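Type II restriction enzyme MspI (Moraxella sp., PDB 1SA3) recognises the palindromic double-stranded DNA sequence 5'-CCGG-3' and cleaves it after the first cytosine, leaving fragments with terminal 5'-phosphates. Local coordinates at residues L199-F207 with V217-Y225. Numbering follows the deposited sequence.
Sequences LHPDLLIRF and VTIKNIDDY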
loop_
_atom_site.group_PDB
_atom_site.type_symbol
_atom_site.label_atom_id
_atom_site.label_comp_id
_atom_site.label_asym_id
_atom_site.label_seq_id
_atom_site.Cartn_x
_atom_site.Cartn_y
_atom_site.Cartn_z
ATOM N N LEU E 199 -3.336 7.346 11.518
ATOM C CA LEU E 199 -3.032 5.951 11.837
ATOM C C LEU E 199 -3.388 4.969 10.712
ATOM O O LEU E 199 -2.971 3.815 10.746
ATOM C CB LEU E 199 -3.780 5.517 13.103
ATOM C CG LEU E 199 -3.465 6.318 14.371
ATOM C CD1 LEU E 199 -4.373 5.867 15.505
ATOM C CD2 LEU E 199 -2.000 6.120 14.741
ATOM N N HIS E 200 -4.164 5.424 9.732
ATOM C CA HIS E 200 -4.592 4.561 8.622
ATOM C C HIS E 200 -4.424 5.251 7.267
ATOM O O HIS E 200 -5.052 6.279 7.007
ATOM C CB HIS E 200 -6.063 4.176 8.816
ATOM C CG HIS E 200 -6.357 3.617 10.171
ATOM N ND1 HIS E 200 -5.883 2.390 10.588
ATOM C CD2 HIS E 200 -7.010 4.151 11.232
ATOM C CE1 HIS E 200 -6.227 2.196 11.848
ATOM N NE2 HIS E 200 -6.910 3.249 12.263
ATOM N N PRO E 201 -3.596 4.680 6.377
ATOM C CA PRO E 201 -3.370 5.271 5.047
ATOM C C PRO E 201 -4.669 5.381 4.250
ATOM O O PRO E 201 -5.509 4.475 4.304
ATOM C CB PRO E 201 -2.402 4.288 4.378
ATOM C CG PRO E 201 -1.775 3.554 5.516
ATOM C CD PRO E 201 -2.882 3.398 6.510
ATOM N N ASP E 202 -4.819 6.482 3.512
ATOM C CA ASP E 202 -5.992 6.723 2.679
ATOM C C ASP E 202 -5.718 6.405 1.214
ATOM O O ASP E 202 -6.644 6.156 0.436
ATOM C CB ASP E 202 -6.440 8.188 2.772
ATOM C CG ASP E 202 -7.140 8.503 4.077
ATOM O OD1 ASP E 202 -7.546 7.549 4.775
ATOM O OD2 ASP E 202 -7.292 9.701 4.397
ATOM N N LEU E 203 -4.442 6.431 0.840
ATOM C CA LEU E 203 -4.037 6.155 -0.529
ATOM C C LEU E 203 -2.881 5.170 -0.542
ATOM O O LEU E 203 -2.002 5.227 0.313
ATOM C CB LEU E 203 -3.571 7.438 -1.226
ATOM C CG LEU E 203 -4.545 8.584 -1.492
ATOM C CD1 LEU E 203 -3.785 9.712 -2.197
ATOM C CD2 LEU E 203 -5.699 8.102 -2.361
ATOM N N LEU E 204 -2.890 4.268 -1.515
ATOM C CA LEU E 204 -1.823 3.290 -1.666
ATOM C C LEU E 204 -1.107 3.669 -2.964
ATOM O O LEU E 204 -1.690 3.607 -4.059
ATOM C CB LEU E 204 -2.396 1.874 -1.774
ATOM C CG LEU E 204 -3.391 1.490 -0.672
ATOM C CD1 LEU E 204 -3.890 0.066 -0.904
ATOM C CD2 LEU E 204 -2.714 1.618 0.713
ATOM N N ILE E 205 0.142 4.087 -2.821
ATOM C CA ILE E 205 0.967 4.509 -3.945
ATOM C C ILE E 205 1.942 3.388 -4.263
ATOM O O ILE E 205 2.687 2.950 -3.397
ATOM C CB ILE E 205 1.760 5.794 -3.586
ATOM C CG1 ILE E 205 0.780 6.921 -3.249
ATOM C CG2 ILE E 205 2.677 6.206 -4.738
ATOM C CD1 ILE E 205 1.452 8.230 -2.839
ATOM N N ARG E 206 1.919 2.920 -5.505
ATOM C CA ARG E 206 2.798 1.840 -5.931
ATOM C C ARG E 206 3.636 2.231 -7.143
ATOM O O ARG E 206 3.111 2.378 -8.248
ATOM C CB ARG E 206 1.979 0.594 -6.280
ATOM C CG ARG E 206 1.133 0.045 -5.142
ATOM C CD ARG E 206 1.991 -0.475 -4.001
ATOM N NE ARG E 206 1.174 -1.070 -2.947
ATOM C CZ ARG E 206 0.424 -2.157 -3.105
ATOM N NH1 ARG E 206 0.388 -2.777 -4.278
ATOM N NH2 ARG E 206 -0.295 -2.621 -2.095
ATOM N N PHE E 207 4.934 2.404 -6.927
ATOM C CA PHE E 207 5.853 2.742 -8.010
ATOM C C PHE E 207 6.358 1.449 -8.629
ATOM O O PHE E 207 6.811 0.545 -7.918
ATOM C CB PHE E 207 7.061 3.518 -7.487
ATOM C CG PHE E 207 6.781 4.952 -7.190
ATOM C CD1 PHE E 207 6.555 5.372 -5.887
ATOM C CD2 PHE E 207 6.752 5.889 -8.212
ATOM C CE1 PHE E 207 6.301 6.719 -5.610
ATOM C CE2 PHE E 207 6.503 7.231 -7.949
ATOM C CZ PHE E 207 6.276 7.645 -6.643
ATOM N N VAL E 217 3.558 4.587 -12.129
ATOM C CA VAL E 217 3.062 4.618 -10.763
ATOM C C VAL E 217 1.559 4.402 -10.797
ATOM O O VAL E 217 0.889 4.753 -11.767
ATOM C CB VAL E 217 3.354 5.967 -10.069
ATOM C CG1 VAL E 217 2.504 7.073 -10.694
ATOM C CG2 VAL E 217 3.053 5.849 -8.551
ATOM N N THR E 218 1.034 3.802 -9.739
ATOM C CA THR E 218 -0.390 3.567 -9.631
ATOM C C THR E 218 -0.760 4.095 -8.249
ATOM O O THR E 218 -0.066 3.807 -7.271
ATOM C CB THR E 218 -0.716 2.065 -9.753
ATOM O OG1 THR E 218 -0.346 1.603 -11.062
ATOM C CG2 THR E 218 -2.187 1.830 -9.558
ATOM N N ILE E 219 -1.824 4.891 -8.177
ATOM C CA ILE E 219 -2.266 5.477 -6.909
ATOM C C ILE E 219 -3.756 5.222 -6.752
ATOM O O ILE E 219 -4.568 5.707 -7.543
ATOM C CB ILE E 219 -1.984 7.003 -6.875
ATOM C CG1 ILE E 219 -0.478 7.247 -7.085
ATOM C CG2 ILE E 219 -2.434 7.606 -5.540
ATOM C CD1 ILE E 219 -0.050 8.700 -6.994
ATOM N N LYS E 220 -4.109 4.461 -5.722
ATOM C CA LYS E 220 -5.503 4.112 -5.472
ATOM C C LYS E 220 -5.998 4.514 -4.088
ATOM O O LYS E 220 -5.269 4.357 -3.114
ATOM C CB LYS E 220 -5.670 2.599 -5.599
ATOM C CG LYS E 220 -5.399 2.023 -6.978
ATOM C CD LYS E 220 -6.611 2.131 -7.888
ATOM C CE LYS E 220 -6.393 1.335 -9.173
ATOM N NZ LYS E 220 -7.603 1.296 -10.049
ATOM N N ASN E 221 -7.221 5.047 -3.994
ATOM C CA ASN E 221 -7.776 5.328 -2.670
ATOM C C ASN E 221 -8.203 3.934 -2.169
ATOM O O ASN E 221 -8.286 2.981 -2.964
ATOM C CB ASN E 221 -8.976 6.302 -2.730
ATOM C CG ASN E 221 -10.092 5.830 -3.658
ATOM O OD1 ASN E 221 -10.613 4.725 -3.519
ATOM N ND2 ASN E 221 -10.466 6.682 -4.605
ATOM N N ILE E 222 -8.474 3.797 -0.875
ATOM C CA ILE E 222 -8.823 2.489 -0.335
ATOM C C ILE E 222 -10.071 1.866 -0.954
ATOM O O ILE E 222 -10.074 0.673 -1.259
ATOM C CB ILE E 222 -8.966 2.538 1.205
ATOM C CG1 ILE E 222 -7.699 3.142 1.823
ATOM C CG2 ILE E 222 -9.164 1.136 1.762
ATOM C CD1 ILE E 222 -6.402 2.440 1.407
ATOM N N ASP E 223 -11.126 2.656 -1.145
ATOM C CA ASP E 223 -12.349 2.118 -1.744
ATOM C C ASP E 223 -12.067 1.434 -3.075
ATOM O O ASP E 223 -12.488 0.298 -3.294
ATOM C CB ASP E 223 -13.394 3.224 -1.961
ATOM C CG ASP E 223 -14.113 3.615 -0.683
ATOM O OD1 ASP E 223 -13.873 2.979 0.368
ATOM O OD2 ASP E 223 -14.923 4.562 -0.735
ATOM N N ASP E 224 -11.351 2.122 -3.964
ATOM C CA ASP E 224 -11.041 1.562 -5.276
ATOM C C ASP E 224 -10.134 0.347 -5.207
ATOM O O ASP E 224 -10.312 -0.616 -5.966
ATOM C CB ASP E 224 -10.410 2.620 -6.179
ATOM C CG ASP E 224 -11.377 3.730 -6.530
ATOM O OD1 ASP E 224 -12.584 3.572 -6.272
ATOM O OD2 ASP E 224 -10.937 4.760 -7.070
ATOM N N TYR E 225 -9.159 0.378 -4.305
ATOM C CA TYR E 225 -8.253 -0.754 -4.171
ATOM C C TYR E 225 -9.068 -1.989 -3.786
ATOM O O TYR E 225 -8.892 -3.069 -4.358
ATOM C CB TYR E 225 -7.202 -0.480 -3.093
ATOM C CG TYR E 225 -6.270 -1.650 -2.853
ATOM C CD1 TYR E 225 -5.174 -1.882 -3.692
ATOM C CD2 TYR E 225 -6.490 -2.536 -1.793
ATOM C CE1 TYR E 225 -4.317 -2.964 -3.480
ATOM C CE2 TYR E 225 -5.639 -3.620 -1.574
ATOM C CZ TYR E 225 -4.556 -3.829 -2.418
ATOM O OH TYR E 225 -3.703 -4.891 -2.192
HETATM O O HOH W 1 -9.123 6.599 0.811
HETATM O O HOH W 2 -1.748 1.725 -6.132
#
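The carbonyl oxygen of T218 accepts a hydrogen bond from the backbone N of R206 at 2.8 Å, and a bridging water donates a second, weak bond to T218 O and a firmer one to L204 O. This rung belongs to a beta hairpin on the mixed sheet of the PD-(D/E)XK nuclease fold, where strand 213-221 is outermost within the chain and 203-210 pairs on its other side with 111-121. R206 and L204 each exchange two backbone bonds, with T218 and K220 respectively, and I205 and I219 form the non-hydrogen-bonded pair between them.

On the face of L203, I205, F207, V217 and I219, V217 CG2 lies over the F207 ring, 3.9 Å from its centroid, and also meets I205 CG2, while L203 and I219 touch L66 of helix 57-69. On the face of L204 and R206, L204 CG touches I222 CD1. R206 NH1 makes a salt bridge, and Y225 OH a hydrogen bond, with OXT of G262. N221 is the N-cap of helix 222-234; its OD1 accepts a hydrogen bond from D224 N at 2.7 Å. Y225, with CG anti to the backbone N (chi1 177°), turns a ring face to L204 CD1, a CH-pi contact 3.6 Å from the centroid and 16° off the normal.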